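Local atomic coordinates of DltD domain-containing protein (Beauveria bassiana, PDB entry 7D78), a protein that probably acts as a thioesterase that cyclises polyketide chains into medium-ring lactones, as a member of the alpha/beta hydrolase superfamily. Residues Gly59-Lys64 with Pro97-Asp102; Ile84-Pro87 with Gly91-Asp94. All blocks are in the same frame, centred on the assembly; numbering follows the deposited sequence.

Contact 1 (Gly59-Lys64 with Pro97-Asp102); sequences GFNCVK and PKNLID
A buried loop-to-loop contact, part amide-to-amide hydrogen bond and part apolar packing, joins F60 and N61, after strand 51-57, to N99 and I101, ahead of helix 103-118. Each asparagine stands at the third position of a type II turn (G59-C62 and P97-L100) with positive phi. N99 ND2 gives its hydrogen to N61 OD1 at 2.9 Å, 161° at the hydrogen, with the two amide planes 81° apart. N61 ND2 bonds K233 O, while N99 OD1 takes R231 NE. In alpha/beta hydrolases the loop after the strand corresponding to 51-57 commonly contributes to the oxyanion hole, and F60 N, bonded to a glycerol oxygen, is consistent with that. F60 turns CG anti to its own N (chi1 -172°), laying a ring face under I101; in the one conformer of I101 described, CD1 sits 3.9 Å from the ring centroid, a CH-pi contact over the centre. The same methyl lies 3.6 Å from N61 CB. With alanine at N61 this CB contact would survive, but N99 ND2 and K233 O would probably each lose a partner. The ring of F60 also meets F135 edge-to-face.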
ATOM      1  N   GLY A  59       4.444 -14.478 -11.812  1.00 19.93           N
ATOM      2  CA  GLY A  59       5.256 -13.280 -11.774  1.00 19.68           C
ATOM      3  C   GLY A  59       4.575 -12.064 -12.383  1.00 20.46           C
ATOM      4  O   GLY A  59       3.386 -12.056 -12.706  1.00 19.75           O
ATOM      5  N   PHE A  60       5.378 -11.014 -12.550  1.00 20.43           N
ATOM      6  CA  PHE A  60       4.921  -9.668 -12.883  1.00 21.72           C
ATOM      7  C   PHE A  60       4.216  -9.630 -14.232  1.00 21.74           C
ATOM      8  O   PHE A  60       4.848  -9.826 -15.273  1.00 22.58           O
ATOM      9  CB  PHE A  60       6.124  -8.721 -12.857  1.00 19.04           C
ATOM     10  CG  PHE A  60       5.777  -7.259 -13.001  1.00 20.13           C
ATOM     11  CD1 PHE A  60       5.267  -6.536 -11.923  1.00 19.55           C
ATOM     12  CD2 PHE A  60       6.027  -6.596 -14.185  1.00 21.00           C
ATOM     13  CE1 PHE A  60       4.988  -5.180 -12.042  1.00 22.26           C
ATOM     14  CE2 PHE A  60       5.752  -5.237 -14.313  1.00 18.52           C
ATOM     15  CZ  PHE A  60       5.231  -4.532 -13.242  1.00 22.12           C
ATOM     16  N   ASN A  61       2.906  -9.396 -14.228  1.00 20.34           N
ATOM     17  CA  ASN A  61       2.072  -9.344 -15.433  1.00 16.27           C
ATOM     18  C   ASN A  61       1.999 -10.681 -16.159  1.00 19.73           C
ATOM     19  O   ASN A  61       1.538 -10.726 -17.307  1.00 23.70           O
ATOM     20  CB  ASN A  61       2.544  -8.263 -16.425  1.00 15.62           C
ATOM     21  CG  ASN A  61       1.396  -7.697 -17.254  1.00 21.63           C
ATOM     22  OD1 ASN A  61       0.275  -7.552 -16.753  1.00 20.54           O
ATOM     23  ND2 ASN A  61       1.661  -7.383 -18.524  1.00 21.36           N
ATOM     24  N   CYS A  62       2.435 -11.774 -15.535  1.00 19.38           N
ATOM     25  CA  CYS A  62       2.405 -13.080 -16.178  1.00 22.43           C
ATOM     26  C   CYS A  62       1.051 -13.747 -15.999  1.00 22.29           C
ATOM     27  O   CYS A  62       0.329 -13.482 -15.030  1.00 18.86           O
ATOM     28  CB  CYS A  62       3.504 -13.985 -15.618  1.00 18.86           C
ATOM     29  SG  CYS A  62       5.140 -13.289 -15.922  1.00 25.66           S
ATOM     30  N   VAL A  63       0.715 -14.627 -16.947  1.00 20.83           N
ATOM     31  CA  VAL A  63      -0.523 -15.385 -16.889  1.00 18.73           C
ATOM     32  C   VAL A  63      -0.208 -16.801 -16.423  1.00 21.09           C
ATOM     33  O   VAL A  63       0.929 -17.282 -16.508  1.00 23.61           O
ATOM     34  CB  VAL A  63      -1.294 -15.385 -18.239  1.00 25.20           C
ATOM     35  CG1 VAL A  63      -1.774 -13.966 -18.575  1.00 21.71           C
ATOM     36  CG2 VAL A  63      -0.454 -15.960 -19.382  1.00 21.38           C
ATOM     37  N   LYS A  64      -1.241 -17.475 -15.912  1.00 21.26           N
ATOM     38  CA  LYS A  64      -1.070 -18.774 -15.271  1.00 22.02           C
ATOM     39  C   LYS A  64      -0.531 -19.831 -16.231  1.00 24.87           C
ATOM     40  O   LYS A  64       0.059 -20.817 -15.776  1.00 20.56           O
ATOM     41  CB  LYS A  64      -2.411 -19.228 -14.675  1.00 21.13           C
ATOM     42  CG  LYS A  64      -3.560 -19.288 -15.715  1.00 22.42           C
ATOM     43  CD  LYS A  64      -4.929 -19.287 -15.043  1.00 21.83           C
ATOM     44  CE  LYS A  64      -6.057 -19.464 -16.069  1.00 24.44           C
ATOM     45  NZ  LYS A  64      -5.943 -18.440 -17.153  1.00 27.02           N
ATOM     46  N   PRO A  97      -8.538  -0.820 -13.644  1.00 22.39           N
ATOM     47  CA  PRO A  97      -8.041  -0.944 -15.022  1.00 21.66           C
ATOM     48  C   PRO A  97      -7.206  -2.205 -15.281  1.00 24.82           C
ATOM     49  O   PRO A  97      -6.652  -2.796 -14.353  1.00 19.09           O
ATOM     50  CB  PRO A  97      -7.179   0.323 -15.216  1.00 25.52           C
ATOM     51  CG  PRO A  97      -6.967   0.891 -13.891  1.00 24.22           C
ATOM     52  CD  PRO A  97      -8.074   0.414 -12.985  1.00 26.50           C
ATOM     53  N   LYS A  98      -7.159  -2.611 -16.547  1.00 19.65           N
ATOM     54  CA  LYS A  98      -6.494  -3.847 -16.927  1.00 20.89           C
ATOM     55  C   LYS A  98      -4.985  -3.728 -16.738  1.00 21.69           C
ATOM     56  O   LYS A  98      -4.399  -2.673 -16.983  1.00 21.79           O
ATOM     57  CB  LYS A  98      -6.830  -4.189 -18.381  1.00 26.87           C
ATOM     58  CG  LYS A  98      -8.330  -4.426 -18.607  1.00 27.91           C
ATOM     59  CD  LYS A  98      -8.748  -5.728 -17.981  1.00 32.25           C
ATOM     60  CE  LYS A  98     -10.261  -5.780 -17.734  1.00 33.85           C
ATOM     61  NZ  LYS A  98     -10.610  -7.053 -17.047  1.00 35.62           N
ATOM     62  N   ASN A  99      -4.369  -4.818 -16.275  1.00 17.14           N
ATOM     63  CA  ASN A  99      -2.920  -4.900 -16.068  1.00 20.14           C
ATOM     64  C   ASN A  99      -2.399  -3.742 -15.229  1.00 21.76           C
ATOM     65  O   ASN A  99      -1.334  -3.181 -15.501  1.00 19.02           O
ATOM     66  CB  ASN A  99      -2.180  -4.980 -17.404  1.00 18.37           C
ATOM     67  CG  ASN A  99      -2.747  -6.057 -18.290  1.00 23.36           C
ATOM     68  OD1 ASN A  99      -3.668  -5.807 -19.073  1.00 20.64           O
ATOM     69  ND2 ASN A  99      -2.240  -7.287 -18.136  1.00 19.20           N
ATOM     70  N   LEU A 100      -3.153  -3.392 -14.191  1.00 22.52           N
ATOM     71  CA  LEU A 100      -2.686  -2.485 -13.148  1.00 21.25           C
ATOM     72  C   LEU A 100      -2.220  -3.374 -11.999  1.00 25.43           C
ATOM     73  O   LEU A 100      -3.036  -3.928 -11.260  1.00 28.66           O
ATOM     74  CB  LEU A 100      -3.786  -1.513 -12.730  1.00 22.27           C
ATOM     75  CG  LEU A 100      -3.536  -0.597 -11.511  1.00 32.11           C
ATOM     76  CD1 LEU A 100      -2.098  -0.166 -11.387  1.00 26.44           C
ATOM     77  CD2 LEU A 100      -4.424   0.640 -11.579  1.00 36.57           C
ATOM     78  N   ILE A 101      -0.914  -3.508 -11.833  0.50 22.59           N
ATOM     79  CA  ILE A 101      -0.368  -4.490 -10.901  0.50 21.77           C
ATOM     80  C   ILE A 101      -0.150  -3.816  -9.549  0.50 21.76           C
ATOM     81  O   ILE A 101       0.787  -3.033  -9.374  0.50 19.17           O
ATOM     82  CB  ILE A 101       0.916  -5.117 -11.445  0.50 20.74           C
ATOM     83  CG1 ILE A 101       0.570  -6.028 -12.626  0.50 21.52           C
ATOM     84  CG2 ILE A 101       1.628  -5.912 -10.365  0.50 21.87           C
ATOM     85  CD1 ILE A 101       1.704  -6.251 -13.568  0.50 18.69           C
ATOM     86  N   ASP A 102      -1.034  -4.116  -8.595  1.00 18.03           N
ATOM     87  CA  ASP A 102      -0.986  -3.577  -7.241  1.00 22.66           C
ATOM     88  C   ASP A 102      -0.607  -4.748  -6.350  1.00 19.81           C
ATOM     89  O   ASP A 102      -1.465  -5.588  -6.034  1.00 15.71           O
ATOM     90  CB  ASP A 102      -2.334  -2.978  -6.828  1.00 19.66           C
ATOM     91  CG  ASP A 102      -2.294  -2.312  -5.468  1.00 27.11           C
ATOM     92  OD1 ASP A 102      -1.308  -2.486  -4.729  1.00 24.51           O
ATOM     93  OD2 ASP A 102      -3.264  -1.592  -5.142  1.00 40.30           O
TER

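Contact 2 (Ile84-Pro87 with Gly91-Asp94); sequences IYDP and GDSD
D86, on strand 81-86, turns its side chain onto the loop residues G91, D92 and S93. In this alpha/beta hydrolase fold the strand runs between 39-45 and 51-57 in the central sheet, and the loop is part of the connection to helix 103-118. At the root of the D86 side chain, CB lies 3.4 Å from S93 OG. The carboxylate carbon CG follows beside the backbone N (chi1 -72°), 3.7 Å from D92 N, which carries OD2 across to the loop. Of the two oxygens, OD1 lies against V63 CA, outside the two segments, and OD2 receives D92 N at 2.8 Å in an almost straight bond, 178° at the hydrogen; the donor comes from the anti side and stands 34° out of the carboxylate plane. The same oxygen approaches G91 CA to 3.6 Å. G91 has positive phi, and a CB on it would clash with D86 OD2, so a side chain could hardly fit in this geometry. D92 adds a second carboxylate, its OD2 4.1 Å from D86 OD2 and the two planes steeply inclined. A salt bridge from K64 to both probably offsets the repulsion of the like charges, and N229 ND2 holds the other oxygen of D92. The backbone of D86 is engaged as well, since its carbonyl O accepts the hydroxyl of S93. S93 points its CB toward the strand, and that atom packs 3.6 Å from P87 O. Its OG is also hydrogen-bonded to R41 N, tying the loop to neighbouring strand 39-45. The modelled distance from S93 OG to D86 O is 2.5 Å, short enough that its exact length is doubtful.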
ATOM      1  N   ILE A  84      -3.255 -22.645  -9.940  0.56 21.48           N
ATOM      2  CA  ILE A  84      -2.585 -21.536 -10.616  0.56 20.23           C
ATOM      3  C   ILE A  84      -3.664 -20.572 -11.079  0.56 20.44           C
ATOM      4  O   ILE A  84      -4.677 -20.997 -11.648  0.56 21.28           O
ATOM      5  CB  ILE A  84      -1.738 -22.009 -11.813  0.56 20.65           C
ATOM      6  CG1 ILE A  84      -1.167 -23.409 -11.600  0.56 21.37           C
ATOM      7  CG2 ILE A  84      -0.608 -21.026 -12.099  0.56 16.87           C
ATOM      8  CD1 ILE A  84      -0.467 -23.918 -12.839  0.56 22.08           C
ATOM      9  N   TYR A  85      -3.462 -19.279 -10.847  1.00 21.34           N
ATOM     10  CA  TYR A  85      -4.499 -18.305 -11.157  1.00 19.47           C
ATOM     11  C   TYR A  85      -3.889 -17.067 -11.800  1.00 20.55           C
ATOM     12  O   TYR A  85      -2.698 -16.772 -11.639  1.00 19.12           O
ATOM     13  CB  TYR A  85      -5.303 -17.910  -9.889  1.00 18.52           C
ATOM     14  CG  TYR A  85      -4.487 -17.076  -8.911  1.00 19.47           C
ATOM     15  CD1 TYR A  85      -3.638 -17.685  -7.994  1.00 21.45           C
ATOM     16  CD2 TYR A  85      -4.539 -15.683  -8.939  1.00 19.13           C
ATOM     17  CE1 TYR A  85      -2.861 -16.927  -7.114  1.00 19.28           C
ATOM     18  CE2 TYR A  85      -3.767 -14.916  -8.077  1.00 18.77           C
ATOM     19  CZ  TYR A  85      -2.934 -15.542  -7.169  1.00 17.49           C
ATOM     20  OH  TYR A  85      -2.190 -14.779  -6.317  1.00 17.49           O
ATOM     21  N   ASP A  86      -4.727 -16.363 -12.564  1.00 16.59           N
ATOM     22  CA  ASP A  86      -4.386 -15.044 -13.085  1.00 20.68           C
ATOM     23  C   ASP A  86      -4.715 -13.999 -12.032  1.00 18.20           C
ATOM     24  O   ASP A  86      -5.882 -13.888 -11.631  1.00 17.80           O
ATOM     25  CB  ASP A  86      -5.159 -14.742 -14.366  1.00 17.68           C
ATOM     26  CG  ASP A  86      -4.670 -15.565 -15.562  1.00 22.80           C
ATOM     27  OD1 ASP A  86      -3.479 -15.926 -15.593  1.00 20.85           O
ATOM     28  OD2 ASP A  86      -5.475 -15.813 -16.487  1.00 21.36           O
ATOM     29  N   PRO A  87      -3.748 -13.220 -11.556  1.00 17.93           N
ATOM     30  CA  PRO A  87      -4.069 -12.201 -10.550  1.00 18.14           C
ATOM     31  C   PRO A  87      -5.017 -11.144 -11.105  1.00 17.30           C
ATOM     32  O   PRO A  87      -5.283 -11.052 -12.304  1.00 17.57           O
ATOM     33  CB  PRO A  87      -2.699 -11.597 -10.192  1.00 16.44           C
ATOM     34  CG  PRO A  87      -1.687 -12.659 -10.619  1.00 19.09           C
ATOM     35  CD  PRO A  87      -2.306 -13.259 -11.864  1.00 15.04           C
ATOM     36  N   GLY A  91      -5.008 -11.402 -17.543  1.00 21.17           N
ATOM     37  CA  GLY A  91      -5.416 -12.664 -18.136  1.00 21.37           C
ATOM     38  C   GLY A  91      -6.916 -12.842 -18.064  1.00 23.70           C
ATOM     39  O   GLY A  91      -7.689 -11.957 -18.449  1.00 22.33           O
ATOM     40  N   ASP A  92      -7.336 -13.998 -17.545  1.00 22.02           N
ATOM     41  CA  ASP A  92      -8.744 -14.370 -17.512  1.00 22.73           C
ATOM     42  C   ASP A  92      -9.513 -13.709 -16.371  1.00 23.79           C
ATOM     43  O   ASP A  92     -10.743 -13.815 -16.336  1.00 21.93           O
ATOM     44  CB  ASP A  92      -8.896 -15.903 -17.391  1.00 18.91           C
ATOM     45  CG  ASP A  92      -8.525 -16.653 -18.682  1.00 28.33           C
ATOM     46  OD1 ASP A  92      -8.511 -16.044 -19.775  1.00 28.36           O
ATOM     47  OD2 ASP A  92      -8.258 -17.873 -18.593  1.00 24.62           O
ATOM     48  N   SER A  93      -8.833 -13.044 -15.433  1.00 19.94           N
ATOM     49  CA  SER A  93      -9.492 -12.592 -14.216  1.00 19.07           C
ATOM     50  C   SER A  93     -10.106 -11.205 -14.373  1.00 20.88           C
ATOM     51  O   SER A  93      -9.656 -10.384 -15.176  1.00 19.37           O
ATOM     52  CB  SER A  93      -8.510 -12.580 -13.044  1.00 20.21           C
ATOM     53  OG  SER A  93      -8.064 -13.886 -12.773  1.00 18.10           O
ATOM     54  N   ASP A  94     -11.145 -10.956 -13.580  1.00 20.11           N
ATOM     55  CA  ASP A  94     -11.699  -9.614 -13.448  1.00 20.36           C
ATOM     56  C   ASP A  94     -10.636  -8.634 -12.961  1.00 22.73           C
ATOM     57  O   ASP A  94      -9.592  -9.015 -12.427  1.00 21.47           O
ATOM     58  CB  ASP A  94     -12.850  -9.594 -12.443  1.00 19.39           C
ATOM     59  CG  ASP A  94     -14.081 -10.317 -12.931  1.00 23.24           C
ATOM     60  OD1 ASP A  94     -14.113 -10.751 -14.097  1.00 18.72           O
ATOM     61  OD2 ASP A  94     -15.025 -10.436 -12.124  1.00 25.21           O
TER

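How the contacts relate
Contact 2 is nested within the loop that contact 1 closes, their centres about 8 Å apart. K64 joins them: its NZ stands 2.8 Å from D86 OD2 and 2.8 Å from D92 OD2, so one buried ammonium links 59-64 to both segments of contact 2. Beside it, V63 CA packs against D86 OD1 at 3.3 Å. Along 59-64 the roles divide, F60 and N61 facing 97-102 and V63 and K64 facing strand 81-86. The F60 side chain is about 3 Å from a glycerol, probably from the crystallisation liquor, and near a probable Ser-His-Asp triad, consistent with contact 1 lining the active-site pocket; contact 2 is coupled to the same loop through K64.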